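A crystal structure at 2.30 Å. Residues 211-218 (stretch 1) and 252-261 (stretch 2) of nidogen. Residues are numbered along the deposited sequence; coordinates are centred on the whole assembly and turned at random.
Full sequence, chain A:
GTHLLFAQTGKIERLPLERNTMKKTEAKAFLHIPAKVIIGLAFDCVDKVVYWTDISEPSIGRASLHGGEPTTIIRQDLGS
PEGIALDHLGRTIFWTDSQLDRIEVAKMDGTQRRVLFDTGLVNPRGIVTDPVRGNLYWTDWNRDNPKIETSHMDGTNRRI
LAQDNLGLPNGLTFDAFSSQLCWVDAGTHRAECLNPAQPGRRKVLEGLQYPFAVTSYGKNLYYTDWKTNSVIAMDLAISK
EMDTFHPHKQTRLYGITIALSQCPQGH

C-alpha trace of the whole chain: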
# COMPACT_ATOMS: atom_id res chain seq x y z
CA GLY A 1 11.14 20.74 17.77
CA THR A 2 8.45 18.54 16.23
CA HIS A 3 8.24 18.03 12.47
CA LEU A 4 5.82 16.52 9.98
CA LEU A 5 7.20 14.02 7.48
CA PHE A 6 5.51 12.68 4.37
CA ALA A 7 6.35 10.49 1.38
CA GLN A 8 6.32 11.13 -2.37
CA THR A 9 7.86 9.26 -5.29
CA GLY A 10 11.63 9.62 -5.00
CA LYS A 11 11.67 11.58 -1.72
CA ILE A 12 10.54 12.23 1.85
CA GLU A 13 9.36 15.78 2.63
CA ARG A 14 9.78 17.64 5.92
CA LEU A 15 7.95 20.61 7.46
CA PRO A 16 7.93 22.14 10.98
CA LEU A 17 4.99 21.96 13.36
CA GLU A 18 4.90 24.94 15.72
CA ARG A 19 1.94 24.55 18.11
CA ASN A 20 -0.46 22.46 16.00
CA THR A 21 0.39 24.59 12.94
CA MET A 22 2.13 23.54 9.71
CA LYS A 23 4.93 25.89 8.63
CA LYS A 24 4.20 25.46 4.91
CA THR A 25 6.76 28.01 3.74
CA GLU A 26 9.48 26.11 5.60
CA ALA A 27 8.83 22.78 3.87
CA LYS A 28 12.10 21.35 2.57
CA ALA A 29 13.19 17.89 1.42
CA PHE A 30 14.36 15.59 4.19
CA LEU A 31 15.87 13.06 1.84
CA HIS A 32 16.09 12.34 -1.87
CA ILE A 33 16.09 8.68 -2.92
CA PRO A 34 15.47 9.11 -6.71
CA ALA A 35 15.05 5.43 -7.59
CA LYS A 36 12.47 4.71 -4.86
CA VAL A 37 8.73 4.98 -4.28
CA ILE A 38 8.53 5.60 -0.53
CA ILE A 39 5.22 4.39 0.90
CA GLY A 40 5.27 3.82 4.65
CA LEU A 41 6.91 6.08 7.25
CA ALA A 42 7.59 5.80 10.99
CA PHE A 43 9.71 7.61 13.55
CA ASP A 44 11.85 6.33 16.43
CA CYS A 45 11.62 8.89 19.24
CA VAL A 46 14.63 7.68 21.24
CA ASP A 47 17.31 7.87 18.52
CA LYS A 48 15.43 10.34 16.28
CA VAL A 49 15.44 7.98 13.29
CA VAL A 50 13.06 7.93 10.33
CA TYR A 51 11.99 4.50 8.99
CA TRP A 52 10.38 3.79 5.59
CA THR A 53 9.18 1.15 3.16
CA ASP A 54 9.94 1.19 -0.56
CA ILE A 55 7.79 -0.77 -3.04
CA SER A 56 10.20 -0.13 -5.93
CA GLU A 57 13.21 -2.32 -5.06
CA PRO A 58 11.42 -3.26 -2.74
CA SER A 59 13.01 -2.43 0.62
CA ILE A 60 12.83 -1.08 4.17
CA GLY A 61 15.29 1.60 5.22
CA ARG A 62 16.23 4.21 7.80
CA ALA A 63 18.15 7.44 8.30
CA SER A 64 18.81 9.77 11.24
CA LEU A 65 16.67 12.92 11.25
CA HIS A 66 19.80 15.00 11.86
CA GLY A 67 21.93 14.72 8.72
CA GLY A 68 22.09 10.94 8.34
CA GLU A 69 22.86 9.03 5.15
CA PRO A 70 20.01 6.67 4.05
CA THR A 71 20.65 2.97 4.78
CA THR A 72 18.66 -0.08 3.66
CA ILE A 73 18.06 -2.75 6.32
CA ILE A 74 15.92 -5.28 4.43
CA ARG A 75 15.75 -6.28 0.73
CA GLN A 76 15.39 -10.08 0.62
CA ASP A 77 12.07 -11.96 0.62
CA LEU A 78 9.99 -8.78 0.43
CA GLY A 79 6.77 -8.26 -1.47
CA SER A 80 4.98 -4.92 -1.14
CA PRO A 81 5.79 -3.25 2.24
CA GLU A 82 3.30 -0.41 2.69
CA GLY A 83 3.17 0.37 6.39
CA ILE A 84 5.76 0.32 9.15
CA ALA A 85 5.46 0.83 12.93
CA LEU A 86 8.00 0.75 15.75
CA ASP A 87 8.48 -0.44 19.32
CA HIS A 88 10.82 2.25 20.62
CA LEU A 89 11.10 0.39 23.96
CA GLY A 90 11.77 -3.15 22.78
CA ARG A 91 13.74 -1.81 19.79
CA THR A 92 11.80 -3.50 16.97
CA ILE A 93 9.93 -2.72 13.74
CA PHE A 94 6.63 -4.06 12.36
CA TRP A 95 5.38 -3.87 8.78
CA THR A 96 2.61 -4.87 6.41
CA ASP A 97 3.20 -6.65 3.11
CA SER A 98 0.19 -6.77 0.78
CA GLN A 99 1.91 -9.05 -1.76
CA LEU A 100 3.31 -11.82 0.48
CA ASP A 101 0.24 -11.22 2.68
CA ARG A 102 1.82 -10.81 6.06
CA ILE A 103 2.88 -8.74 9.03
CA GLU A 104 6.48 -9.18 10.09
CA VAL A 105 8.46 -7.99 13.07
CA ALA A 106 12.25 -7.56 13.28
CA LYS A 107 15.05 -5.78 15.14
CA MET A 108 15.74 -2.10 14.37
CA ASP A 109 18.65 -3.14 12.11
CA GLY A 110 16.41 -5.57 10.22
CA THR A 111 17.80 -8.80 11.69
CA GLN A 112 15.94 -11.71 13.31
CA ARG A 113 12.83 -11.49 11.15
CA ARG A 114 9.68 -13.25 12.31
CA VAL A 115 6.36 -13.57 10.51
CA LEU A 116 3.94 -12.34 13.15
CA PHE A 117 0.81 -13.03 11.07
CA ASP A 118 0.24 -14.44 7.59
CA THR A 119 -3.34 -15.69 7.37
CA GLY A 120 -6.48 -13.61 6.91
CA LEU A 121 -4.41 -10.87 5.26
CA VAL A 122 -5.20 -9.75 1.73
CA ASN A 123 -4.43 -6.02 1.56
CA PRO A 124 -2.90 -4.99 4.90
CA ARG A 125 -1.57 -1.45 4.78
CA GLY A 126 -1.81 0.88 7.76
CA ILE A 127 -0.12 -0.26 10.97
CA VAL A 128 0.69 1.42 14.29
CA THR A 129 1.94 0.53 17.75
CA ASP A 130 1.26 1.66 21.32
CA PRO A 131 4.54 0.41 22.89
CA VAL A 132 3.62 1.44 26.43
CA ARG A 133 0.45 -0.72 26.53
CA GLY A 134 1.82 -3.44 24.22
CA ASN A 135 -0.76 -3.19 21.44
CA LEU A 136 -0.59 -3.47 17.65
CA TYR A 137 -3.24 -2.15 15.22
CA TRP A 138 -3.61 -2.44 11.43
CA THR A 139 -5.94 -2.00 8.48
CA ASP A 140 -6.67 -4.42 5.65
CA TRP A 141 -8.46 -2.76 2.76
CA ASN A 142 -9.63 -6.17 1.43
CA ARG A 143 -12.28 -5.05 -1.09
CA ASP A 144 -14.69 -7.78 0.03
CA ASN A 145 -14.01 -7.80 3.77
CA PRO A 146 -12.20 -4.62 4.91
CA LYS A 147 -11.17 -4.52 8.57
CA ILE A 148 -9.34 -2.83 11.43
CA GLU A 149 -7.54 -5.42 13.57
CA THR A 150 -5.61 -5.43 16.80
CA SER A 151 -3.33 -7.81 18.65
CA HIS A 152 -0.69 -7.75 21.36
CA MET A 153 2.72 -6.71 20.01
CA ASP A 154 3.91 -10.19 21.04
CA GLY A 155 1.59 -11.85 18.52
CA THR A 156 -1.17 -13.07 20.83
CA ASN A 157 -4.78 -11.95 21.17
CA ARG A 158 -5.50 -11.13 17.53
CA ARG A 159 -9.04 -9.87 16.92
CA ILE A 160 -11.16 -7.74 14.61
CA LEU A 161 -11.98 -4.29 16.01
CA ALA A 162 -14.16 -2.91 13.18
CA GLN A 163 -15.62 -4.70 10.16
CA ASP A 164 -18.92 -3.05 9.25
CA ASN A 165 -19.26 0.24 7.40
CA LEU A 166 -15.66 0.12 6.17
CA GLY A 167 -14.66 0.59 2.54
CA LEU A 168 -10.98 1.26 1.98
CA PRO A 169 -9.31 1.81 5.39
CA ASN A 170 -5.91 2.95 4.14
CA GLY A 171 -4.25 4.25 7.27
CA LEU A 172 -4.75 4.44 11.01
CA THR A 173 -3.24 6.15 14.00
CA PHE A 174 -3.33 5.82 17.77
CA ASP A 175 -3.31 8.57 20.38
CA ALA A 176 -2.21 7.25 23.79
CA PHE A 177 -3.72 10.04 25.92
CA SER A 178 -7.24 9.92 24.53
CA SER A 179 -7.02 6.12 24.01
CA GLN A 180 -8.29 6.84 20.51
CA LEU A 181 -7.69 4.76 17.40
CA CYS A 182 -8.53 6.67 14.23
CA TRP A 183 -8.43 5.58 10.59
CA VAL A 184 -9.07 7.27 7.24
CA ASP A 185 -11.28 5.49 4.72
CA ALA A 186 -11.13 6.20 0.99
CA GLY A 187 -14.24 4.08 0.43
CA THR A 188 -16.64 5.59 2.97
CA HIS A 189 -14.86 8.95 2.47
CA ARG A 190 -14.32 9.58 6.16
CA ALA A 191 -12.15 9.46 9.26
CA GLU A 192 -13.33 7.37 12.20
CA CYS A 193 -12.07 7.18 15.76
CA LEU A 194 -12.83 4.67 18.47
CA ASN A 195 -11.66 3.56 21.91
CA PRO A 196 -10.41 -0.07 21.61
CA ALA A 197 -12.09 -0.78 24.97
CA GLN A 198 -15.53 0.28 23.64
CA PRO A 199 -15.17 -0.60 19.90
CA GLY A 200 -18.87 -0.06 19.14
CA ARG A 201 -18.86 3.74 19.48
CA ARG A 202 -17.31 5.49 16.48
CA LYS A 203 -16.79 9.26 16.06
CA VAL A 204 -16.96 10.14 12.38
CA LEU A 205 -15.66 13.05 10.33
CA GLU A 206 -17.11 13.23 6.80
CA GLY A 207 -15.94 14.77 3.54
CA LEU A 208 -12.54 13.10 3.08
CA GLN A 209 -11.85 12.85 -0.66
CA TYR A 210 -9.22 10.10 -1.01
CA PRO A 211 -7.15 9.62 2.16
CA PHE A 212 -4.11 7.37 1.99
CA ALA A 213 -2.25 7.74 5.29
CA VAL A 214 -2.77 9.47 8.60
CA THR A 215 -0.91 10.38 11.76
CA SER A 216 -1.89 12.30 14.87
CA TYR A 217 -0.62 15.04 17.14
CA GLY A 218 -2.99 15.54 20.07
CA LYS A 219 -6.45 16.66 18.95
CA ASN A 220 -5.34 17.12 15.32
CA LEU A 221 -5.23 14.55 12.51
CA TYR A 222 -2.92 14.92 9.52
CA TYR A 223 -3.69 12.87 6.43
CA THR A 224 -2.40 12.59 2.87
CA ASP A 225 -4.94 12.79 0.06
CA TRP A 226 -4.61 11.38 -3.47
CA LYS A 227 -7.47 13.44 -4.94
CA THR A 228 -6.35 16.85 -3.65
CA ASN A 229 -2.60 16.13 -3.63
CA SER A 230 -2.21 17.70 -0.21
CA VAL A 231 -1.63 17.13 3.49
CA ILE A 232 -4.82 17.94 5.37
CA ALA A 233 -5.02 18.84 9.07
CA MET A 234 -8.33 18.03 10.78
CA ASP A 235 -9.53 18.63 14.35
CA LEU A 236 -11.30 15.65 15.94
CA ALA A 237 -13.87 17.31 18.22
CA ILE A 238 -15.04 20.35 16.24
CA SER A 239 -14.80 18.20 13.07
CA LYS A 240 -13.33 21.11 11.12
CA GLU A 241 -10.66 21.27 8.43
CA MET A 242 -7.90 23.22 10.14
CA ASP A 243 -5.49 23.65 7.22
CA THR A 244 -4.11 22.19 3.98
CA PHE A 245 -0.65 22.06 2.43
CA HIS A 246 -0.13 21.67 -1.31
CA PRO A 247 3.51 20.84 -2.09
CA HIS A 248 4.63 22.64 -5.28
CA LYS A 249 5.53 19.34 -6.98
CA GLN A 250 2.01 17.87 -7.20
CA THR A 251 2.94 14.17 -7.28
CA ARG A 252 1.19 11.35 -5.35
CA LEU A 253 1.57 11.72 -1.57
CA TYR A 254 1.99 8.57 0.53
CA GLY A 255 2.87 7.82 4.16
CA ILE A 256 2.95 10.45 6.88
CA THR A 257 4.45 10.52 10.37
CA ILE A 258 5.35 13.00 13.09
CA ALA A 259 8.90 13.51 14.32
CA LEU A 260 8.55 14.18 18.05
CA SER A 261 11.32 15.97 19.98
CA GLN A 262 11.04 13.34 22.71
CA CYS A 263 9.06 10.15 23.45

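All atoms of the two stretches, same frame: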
# COMPACT_ATOMS: atom_id res chain seq x y z
N PRO A 211 -8.21 9.76 1.16
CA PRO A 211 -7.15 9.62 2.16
C PRO A 211 -6.31 8.38 1.93
O PRO A 211 -6.85 7.32 1.59
CB PRO A 211 -7.92 9.46 3.47
CG PRO A 211 -9.29 9.90 3.18
CD PRO A 211 -9.53 9.51 1.77
N PHE A 212 -5.00 8.51 2.12
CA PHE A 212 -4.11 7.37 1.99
C PHE A 212 -3.47 7.00 3.33
O PHE A 212 -3.42 5.83 3.69
CB PHE A 212 -2.99 7.62 0.97
CG PHE A 212 -2.01 6.50 0.90
CD1 PHE A 212 -2.31 5.36 0.15
CD2 PHE A 212 -0.84 6.52 1.65
CE1 PHE A 212 -1.46 4.26 0.16
CE2 PHE A 212 0.02 5.43 1.67
CZ PHE A 212 -0.29 4.29 0.92
N ALA A 213 -2.90 7.99 4.01
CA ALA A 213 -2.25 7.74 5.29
C ALA A 213 -2.64 8.82 6.29
O ALA A 213 -3.09 9.90 5.91
CB ALA A 213 -0.74 7.70 5.13
N VAL A 214 -2.43 8.52 7.56
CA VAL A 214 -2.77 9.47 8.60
C VAL A 214 -1.88 9.28 9.81
O VAL A 214 -1.32 8.20 10.04
CB VAL A 214 -4.24 9.29 9.04
CG1 VAL A 214 -4.42 7.95 9.77
CG2 VAL A 214 -4.69 10.45 9.90
N THR A 215 -1.70 10.37 10.55
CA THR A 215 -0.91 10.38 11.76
C THR A 215 -1.59 11.41 12.66
O THR A 215 -2.41 12.21 12.21
CB THR A 215 0.58 10.75 11.50
OG1 THR A 215 1.33 10.56 12.71
CG2 THR A 215 0.72 12.20 11.06
N SER A 216 -1.27 11.36 13.95
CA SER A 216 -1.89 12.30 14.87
C SER A 216 -0.93 13.03 15.78
O SER A 216 0.19 12.57 16.03
CB SER A 216 -2.98 11.61 15.70
OG SER A 216 -2.45 10.55 16.49
N TYR A 217 -1.37 14.20 16.22
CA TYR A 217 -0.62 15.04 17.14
C TYR A 217 -1.67 15.71 18.03
O TYR A 217 -2.20 16.78 17.70
CB TYR A 217 0.21 16.10 16.40
CG TYR A 217 1.20 16.80 17.30
CD1 TYR A 217 2.08 16.06 18.10
CD2 TYR A 217 1.22 18.19 17.42
CE1 TYR A 217 2.94 16.68 18.99
CE2 TYR A 217 2.09 18.83 18.31
CZ TYR A 217 2.95 18.06 19.10
OH TYR A 217 3.78 18.66 20.01
N GLY A 218 -2.00 15.04 19.13
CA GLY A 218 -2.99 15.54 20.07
C GLY A 218 -4.41 15.43 19.56
O GLY A 218 -4.91 14.33 19.29
N ARG A 252 1.92 12.16 -6.33
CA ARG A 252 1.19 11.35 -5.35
C ARG A 252 1.85 11.32 -3.96
O ARG A 252 3.02 10.97 -3.82
CB ARG A 252 1.05 9.92 -5.88
CG ARG A 252 -0.13 9.15 -5.33
CD ARG A 252 -1.41 9.61 -5.97
NE ARG A 252 -2.13 8.51 -6.60
CZ ARG A 252 -3.27 8.66 -7.28
NH1 ARG A 252 -3.82 9.86 -7.41
NH2 ARG A 252 -3.86 7.61 -7.82
N LEU A 253 1.09 11.73 -2.95
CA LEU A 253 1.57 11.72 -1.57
C LEU A 253 1.29 10.35 -0.95
O LEU A 253 0.25 9.76 -1.21
CB LEU A 253 0.84 12.79 -0.75
CG LEU A 253 0.98 14.26 -1.13
CD1 LEU A 253 0.38 15.10 -0.03
CD2 LEU A 253 2.44 14.61 -1.28
N TYR A 254 2.20 9.86 -0.11
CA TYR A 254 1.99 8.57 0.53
C TYR A 254 1.97 8.62 2.06
O TYR A 254 1.15 9.34 2.64
CB TYR A 254 3.00 7.54 -0.01
CG TYR A 254 2.82 7.30 -1.49
CD1 TYR A 254 1.67 6.69 -1.98
CD2 TYR A 254 3.78 7.74 -2.41
CE1 TYR A 254 1.46 6.52 -3.35
CE2 TYR A 254 3.58 7.58 -3.79
CZ TYR A 254 2.42 6.98 -4.25
OH TYR A 254 2.19 6.86 -5.60
N GLY A 255 2.84 7.85 2.71
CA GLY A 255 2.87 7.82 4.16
C GLY A 255 3.14 9.15 4.83
O GLY A 255 3.70 10.07 4.23
N ILE A 256 2.77 9.23 6.10
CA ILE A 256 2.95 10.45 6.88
C ILE A 256 3.19 10.07 8.34
O ILE A 256 2.56 9.16 8.87
CB ILE A 256 1.72 11.38 6.75
CG1 ILE A 256 2.01 12.75 7.35
CG2 ILE A 256 0.50 10.75 7.40
CD1 ILE A 256 0.94 13.78 7.00
N THR A 257 4.12 10.78 8.98
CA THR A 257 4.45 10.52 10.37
C THR A 257 4.93 11.81 11.03
O THR A 257 5.28 12.78 10.35
CB THR A 257 5.52 9.40 10.49
OG1 THR A 257 5.69 9.04 11.86
CG2 THR A 257 6.85 9.86 9.91
N ILE A 258 4.91 11.83 12.36
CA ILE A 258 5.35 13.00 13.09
C ILE A 258 6.63 12.75 13.87
O ILE A 258 6.73 11.80 14.64
CB ILE A 258 4.24 13.52 14.03
CG1 ILE A 258 3.10 14.08 13.19
CG2 ILE A 258 4.78 14.61 14.96
CD1 ILE A 258 2.01 14.72 13.99
N ALA A 259 7.62 13.61 13.65
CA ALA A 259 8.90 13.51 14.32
C ALA A 259 8.84 14.28 15.64
O ALA A 259 8.97 15.50 15.65
CB ALA A 259 10.01 14.07 13.44
N LEU A 260 8.63 13.56 16.73
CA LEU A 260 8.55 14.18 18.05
C LEU A 260 9.94 14.48 18.60
O LEU A 260 10.90 13.76 18.31
CB LEU A 260 7.80 13.26 19.02
CG LEU A 260 6.32 13.05 18.72
CD1 LEU A 260 5.74 11.99 19.64
CD2 LEU A 260 5.56 14.36 18.87
N SER A 261 10.04 15.55 19.38
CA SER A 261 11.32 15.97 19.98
C SER A 261 11.75 15.06 21.12
O SER A 261 12.90 15.08 21.54
CB SER A 261 11.23 17.43 20.47
OG SER A 261 10.13 17.62 21.34

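What joins two strands that run side by side without a hydrogen bond between them? Strand 211-217 and strand 256-259 point nearly the same way, with 22° between their directions and a closest axial approach of 5.8 Å, yet the contact is made by side chains packing on each other and on backbone. Together the stretches bury 485 Å². Pro211 is out of reach, so the contact opens at Phe212, whose CA-to-CB bond points toward stretch 2.

How does the Phe212 ring settle against Tyr254? With chi1 at 176° (t), the ring reaches across to the backbone of stretch 2, and Phe212 CD2 lies 3.5 Å from Tyr254 C. The two rings form an edge-to-face pair, centroids 5.6 Å apart and planes at 82°, in which the edge of Tyr254 is directed at the face of Phe212. Both residues are buried, and flat aromatic rings suit this place, since one offers a face where the other brings an edge. Beside them Gly255 has no side chain, and the ring comes close to its backbone: Phe212 CE2 is 3.9 Å from Gly255 N.

Why does a small residue follow the large ring? The CA atoms of Ala213 and Gly255 are 5.2 Å apart, and across this short gap the methyl of Ala213 is enough to make contact. Ala213 CB sits 3.5 Å from Tyr254 O and 3.7 Å from Gly255 CA. It also meets the side chain of Ile256, at 4.0 Å from Ala213 CB to Ile256 CG2. Val214 turns its side chain away, in keeping with the alternation of a strand, but its backbone still takes part: Val214 N is 3.7 Å from Ile256 CG2.

What does Thr215 gain from its position between two isoleucines? It points toward stretch 2 and, with chi1 t, lays its methyl against both: Thr215 CG2 is 3.9 Å from Ile256 CG2 and 3.7 Å from Ile258 CG1. A beta-branched residue suits an extended strand, and this one has 74 Å² covered by the other stretch.

How is the far end of the contact closed? Ser216 points away, its OG hydrogen-bonded elsewhere in the structure, while its carbonyl meets Ile258, with Ser216 O 3.5 Å from Ile258 CD1. The same methyl packs tightly against Tyr217, at 3.3 Å from Ile258 CD1 to Tyr217 CB. Farther out, the tyrosine ring reaches Leu260, where Tyr217 CE1 lies 3.5 Å from Leu260 CD2. Gly218, with positive phi, then leaves the contact.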